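Local coordinates for Lysine/ornithine decarboxylase (Selenomonas ruminantium, PDB 5GJO) that decarboxylates L-lysine and L-ornithine to cadaverine and putrescine with similar efficiency, as a pyridoxal 5'-phosphate-dependent homodimer, at the interface of chains A and B. Sequence-based numbering; all coordinates share one arbitrary frame. Chains: chain A/B, Lysine/ornithine decarboxylase.

Contact 1: the interface of chains A and B. Residues chain A 97-99, 120, 124; chain B 273-274, 285, 341.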
# COMPACT_ATOMS: atom_id res chain seq x y z
N VAL A 97 11.96 -11.37 -13.58
CA VAL A 97 10.81 -11.98 -14.17
C VAL A 97 9.99 -10.93 -14.80
O VAL A 97 9.17 -10.30 -14.15
CB VAL A 97 10.01 -12.86 -13.21
CG1 VAL A 97 8.84 -13.55 -13.97
CG2 VAL A 97 10.93 -13.88 -12.56
N LYS A 98 10.10 -10.80 -16.11
CA LYS A 98 9.46 -9.67 -16.81
C LYS A 98 8.06 -9.95 -17.30
O LYS A 98 7.77 -11.10 -17.59
CB LYS A 98 10.37 -9.27 -17.93
CG LYS A 98 11.74 -8.83 -17.43
CD LYS A 98 12.81 -9.00 -18.51
CE LYS A 98 14.20 -9.15 -17.93
NZ LYS A 98 14.24 -10.30 -16.95
N ASP A 99 7.21 -8.95 -17.40
CA ASP A 99 5.88 -9.15 -17.96
C ASP A 99 5.81 -8.62 -19.39
O ASP A 99 6.76 -8.07 -19.89
CB ASP A 99 4.77 -8.61 -17.06
CG ASP A 99 4.74 -7.10 -17.01
OD1 ASP A 99 5.54 -6.48 -17.70
OD2 ASP A 99 3.91 -6.54 -16.29
N SER A 120 13.21 -20.27 -17.64
CA SER A 120 11.95 -19.85 -18.23
C SER A 120 11.92 -18.39 -18.73
O SER A 120 11.03 -17.98 -19.43
CB SER A 120 10.84 -20.12 -17.27
OG SER A 120 10.75 -19.21 -16.15
N LYS A 124 11.46 -15.56 -23.49
CA LYS A 124 10.77 -14.27 -23.40
C LYS A 124 11.74 -13.14 -23.79
O LYS A 124 11.36 -12.27 -24.59
CB LYS A 124 10.26 -13.97 -21.94
CG LYS A 124 9.13 -14.82 -21.44
CD LYS A 124 8.99 -14.84 -19.86
CE LYS A 124 8.83 -13.49 -19.28
NZ LYS A 124 8.70 -13.52 -17.76
N ILE B 273 3.53 -15.24 -15.27
CA ILE B 273 4.57 -14.68 -16.09
C ILE B 273 5.91 -15.35 -15.96
O ILE B 273 6.86 -15.10 -16.73
CB ILE B 273 4.73 -13.11 -15.91
CG1 ILE B 273 5.11 -12.77 -14.46
CG2 ILE B 273 3.46 -12.39 -16.26
CD1 ILE B 273 5.41 -11.27 -14.26
N GLY B 274 6.08 -16.25 -14.99
CA GLY B 274 7.34 -16.90 -14.89
C GLY B 274 7.16 -18.16 -14.03
O GLY B 274 6.19 -18.26 -13.23
N ILE B 285 5.27 -17.10 -10.72
CA ILE B 285 5.20 -15.65 -10.56
C ILE B 285 4.03 -15.11 -11.37
O ILE B 285 3.83 -15.43 -12.55
CB ILE B 285 6.53 -15.00 -10.98
CG1 ILE B 285 7.71 -15.64 -10.30
CG2 ILE B 285 6.46 -13.49 -10.78
CD1 ILE B 285 7.69 -15.53 -8.76
N ILE B 341 3.88 -20.51 -18.22
CA ILE B 341 3.81 -19.09 -18.58
C ILE B 341 2.67 -18.86 -19.57
O ILE B 341 2.48 -19.61 -20.57
CB ILE B 341 5.14 -18.58 -19.13
CG1 ILE B 341 6.20 -18.59 -18.01
CG2 ILE B 341 4.95 -17.19 -19.74
CD1 ILE B 341 7.63 -18.44 -18.47

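Contact 2: the interface of chains A and B. Residues chain A 97, 117-120, 152, 154-156, 159, 163; chain B 275-276, 278.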
# COMPACT_ATOMS: atom_id res chain seq x y z
N VAL A 97 11.96 -11.37 -13.58
CA VAL A 97 10.81 -11.98 -14.17
C VAL A 97 9.99 -10.93 -14.80
O VAL A 97 9.17 -10.30 -14.15
CB VAL A 97 10.01 -12.86 -13.21
CG1 VAL A 97 8.84 -13.55 -13.97
CG2 VAL A 97 10.93 -13.88 -12.56
N ASP A 117 17.26 -15.02 -13.75
CA ASP A 117 17.67 -16.06 -12.83
C ASP A 117 17.02 -17.42 -13.09
O ASP A 117 17.09 -18.28 -12.26
CB ASP A 117 17.46 -15.63 -11.37
CG ASP A 117 16.01 -15.39 -11.01
OD1 ASP A 117 15.13 -15.86 -11.72
OD2 ASP A 117 15.76 -14.72 -10.00
N ASP A 118 16.36 -17.58 -14.22
CA ASP A 118 15.64 -18.82 -14.50
C ASP A 118 15.67 -19.22 -15.97
O ASP A 118 15.67 -18.36 -16.82
CB ASP A 118 14.19 -18.69 -14.06
CG ASP A 118 13.53 -20.03 -13.88
OD1 ASP A 118 13.62 -20.57 -12.77
OD2 ASP A 118 12.93 -20.53 -14.84
N PRO A 119 15.63 -20.51 -16.27
CA PRO A 119 15.59 -20.83 -17.72
C PRO A 119 14.31 -20.40 -18.39
O PRO A 119 14.33 -20.09 -19.58
CB PRO A 119 15.77 -22.36 -17.74
CG PRO A 119 15.63 -22.85 -16.37
CD PRO A 119 15.82 -21.71 -15.40
N SER A 120 13.21 -20.27 -17.64
CA SER A 120 11.95 -19.85 -18.23
C SER A 120 11.92 -18.39 -18.73
O SER A 120 11.03 -17.98 -19.43
CB SER A 120 10.84 -20.12 -17.27
OG SER A 120 10.75 -19.21 -16.15
N LYS A 152 13.22 -15.67 -3.39
CA LYS A 152 12.42 -15.39 -4.59
C LYS A 152 13.28 -15.15 -5.85
O LYS A 152 12.72 -15.25 -7.00
CB LYS A 152 11.48 -14.23 -4.30
CG LYS A 152 10.46 -13.88 -5.42
CD LYS A 152 9.45 -12.83 -4.92
CE LYS A 152 8.43 -12.50 -5.98
NZ LYS A 152 8.89 -11.70 -7.17
N GLY A 154 17.43 -15.21 -7.76
CA GLY A 154 18.81 -15.63 -7.74
C GLY A 154 18.83 -17.14 -8.11
O GLY A 154 18.05 -17.93 -7.55
N ALA A 155 19.64 -17.50 -9.08
CA ALA A 155 19.88 -18.92 -9.43
C ALA A 155 20.92 -19.52 -8.54
O ALA A 155 21.87 -18.85 -8.12
CB ALA A 155 20.38 -19.02 -10.86
N PRO A 156 20.86 -20.84 -8.31
CA PRO A 156 22.00 -21.49 -7.67
C PRO A 156 23.29 -21.24 -8.42
O PRO A 156 23.28 -21.16 -9.66
CB PRO A 156 21.63 -22.97 -7.67
CG PRO A 156 20.14 -23.03 -7.86
CD PRO A 156 19.77 -21.76 -8.64
N GLU A 159 24.25 -23.32 -11.38
CA GLU A 159 23.48 -23.24 -12.61
C GLU A 159 23.83 -22.00 -13.42
O GLU A 159 23.33 -21.87 -14.49
CB GLU A 159 22.01 -23.25 -12.22
CG GLU A 159 20.96 -23.41 -13.26
CD GLU A 159 19.52 -23.43 -12.68
OE1 GLU A 159 18.60 -23.10 -13.51
OE2 GLU A 159 19.33 -23.84 -11.47
N LEU A 163 23.00 -21.31 -17.35
CA LEU A 163 22.06 -20.33 -17.80
C LEU A 163 22.62 -19.32 -18.83
O LEU A 163 21.91 -18.99 -19.80
CB LEU A 163 21.44 -19.57 -16.57
CG LEU A 163 20.42 -20.38 -15.82
CD1 LEU A 163 20.23 -19.74 -14.42
CD2 LEU A 163 19.07 -20.44 -16.54
N THR B 275 8.00 -19.16 -14.29
CA THR B 275 8.04 -20.35 -13.47
C THR B 275 9.43 -20.51 -12.90
O THR B 275 10.43 -19.97 -13.42
CB THR B 275 7.67 -21.65 -14.25
OG1 THR B 275 8.70 -21.87 -15.19
CG2 THR B 275 6.39 -21.56 -14.89
N LYS B 276 9.51 -21.26 -11.82
CA LYS B 276 10.77 -21.75 -11.27
C LYS B 276 10.56 -23.24 -10.89
O LYS B 276 9.83 -23.54 -9.91
CB LYS B 276 11.29 -20.97 -10.08
CG LYS B 276 11.30 -19.51 -10.30
CD LYS B 276 11.54 -18.72 -9.04
CE LYS B 276 11.51 -17.24 -9.44
NZ LYS B 276 12.40 -16.75 -10.57
N ARG B 278 13.02 -25.67 -10.56
CA ARG B 278 14.18 -26.37 -10.01
C ARG B 278 13.92 -27.05 -8.67
O ARG B 278 14.51 -28.05 -8.35
CB ARG B 278 15.40 -25.45 -9.94
CG ARG B 278 15.25 -24.30 -8.99
CD ARG B 278 16.56 -23.59 -8.80
NE ARG B 278 17.09 -22.95 -9.99
CZ ARG B 278 16.76 -21.73 -10.37
NH1 ARG B 278 15.88 -21.05 -9.67
NH2 ARG B 278 17.29 -21.20 -11.45
O HOH W 1 12.97 -14.23 -9.49
O HOH W 2 14.63 -18.65 -10.66
O HOH W 3 13.95 -23.20 -12.07

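Contact 1: the interface of chains A and B
The polar part of this patch of the homodimer interface centres on the amino group of A:Lys124, from helix 122-128, which ties two backbone carbonyls together. Its NZ donates across the interface to the carbonyl O of B:Ile273 at 2.6 Å, nearly end-on (154° at the oxygen) and in the carbonyl plane. The same NZ donates within its own chain to the carbonyl O of A:Lys98, here on a lone pair. A bend in the lysine chain (chi3 57°) brings the tip between the two acceptors, and the A:Lys98 bond would help to hold it in place.

Apolar contacts surround this bridge. A:Val97 touches with one branch: CG1, anti to the backbone N, lies 3.8 Å from CA of B:Gly274, and also meets CG1 of B:Ile273 and CG2 of B:Ile285. B:Ile273 holds its CG1 in the crowded position between backbone N and carbonyl carbon (chi1 61°), then extends, so that CD1 comes 3.9 Å from CB of A:Asp99. The extended branch of B:Ile341 ends at A:Ser120, its CD1 3.8 Å from CB of the serine, while its side chain crosses the stem of A:Lys124 obliquely.

The patch fastens the end of B strand 266-276 and B:Ile341 to loop 97-99, 3-10 helix 119-121 and helix 122-128 of chain A, joining the subunits by a lysine-to-carbonyl clasp set among aliphatic side chains.

Contact 2: the interface of chains A and B
B:Arg278 starts with CG between its backbone N and carbonyl carbon (chi1 65°) and bends at chi3, turning its guanidinium toward A:Glu159, whose chain is extended with CG anti to its backbone N. The arginine grips the carboxylate side-on: NE bonds OE2 of A:Glu159 at 2.8 Å in a salt bridge, and NH2 bonds OE1 at 3.1 Å. The two planes stand 54° apart, so both oxygens are met from above the carboxylate plane. NH2 also donates to the backbone O of A:Asp117 at 3.0 Å, at the guanidinium edge. A:Pro156 comes tip to tip with the arginine, its CD beneath one face near the rim; water 3, over the other, links the backbone N of B:Arg278 to OD1 of A:Asp118.

B:Lys276, bent at its last torsion (chi4 -53°), crosses A:Asp117 at about a right angle. Its NZ makes a salt bridge, weak as a hydrogen bond, with OD1 of A:Asp117 at 3.1 Å. Water 1 links NZ to OD2 of A:Asp117, which A:Gly154 N also bonds, and to the backbone O of A:Lys152; water 2 joins NZ, A:Asp117, A:Asp118 and NH1 of B:Arg278.

One residue back, OG of A:Ser120 lies 2.9 Å from both O of B:Thr275 and OD2 of A:Asp118 and can give its proton to one at a time. The backbone N of A:Ser120 holds OD2 on its anti lone pair, beside the hydroxyl. OD2 and O of B:Thr275, 2.9 Å apart, would repel unless a proton lies between them, so A:Asp118 may be protonated, which the structure does not show. This hydrated patch holds B:Thr275 through B:Arg278 against chain A and probably sets how the subunits meet.

Contact 1 and contact 2 are neighbouring patches of one two-fold interface, the centres of their C-alpha atoms about 10 Å apart. They share A:Val97 and A:Ser120, and both draw on B strand 266-276: contact 1 takes residues 273 and 274, contact 2 continues with 275 and 276 and the following B:Arg278. The mainly apolar seam thus passes into a charged, watered one along a continuous stretch of chain B. Their centres lie about 37 and 41 Å from A:Cys324, an active-site residue by similarity, which fits a role in assembly; the structure alone does not show an effect on catalysis. Symmetry repeats both with the chains exchanged.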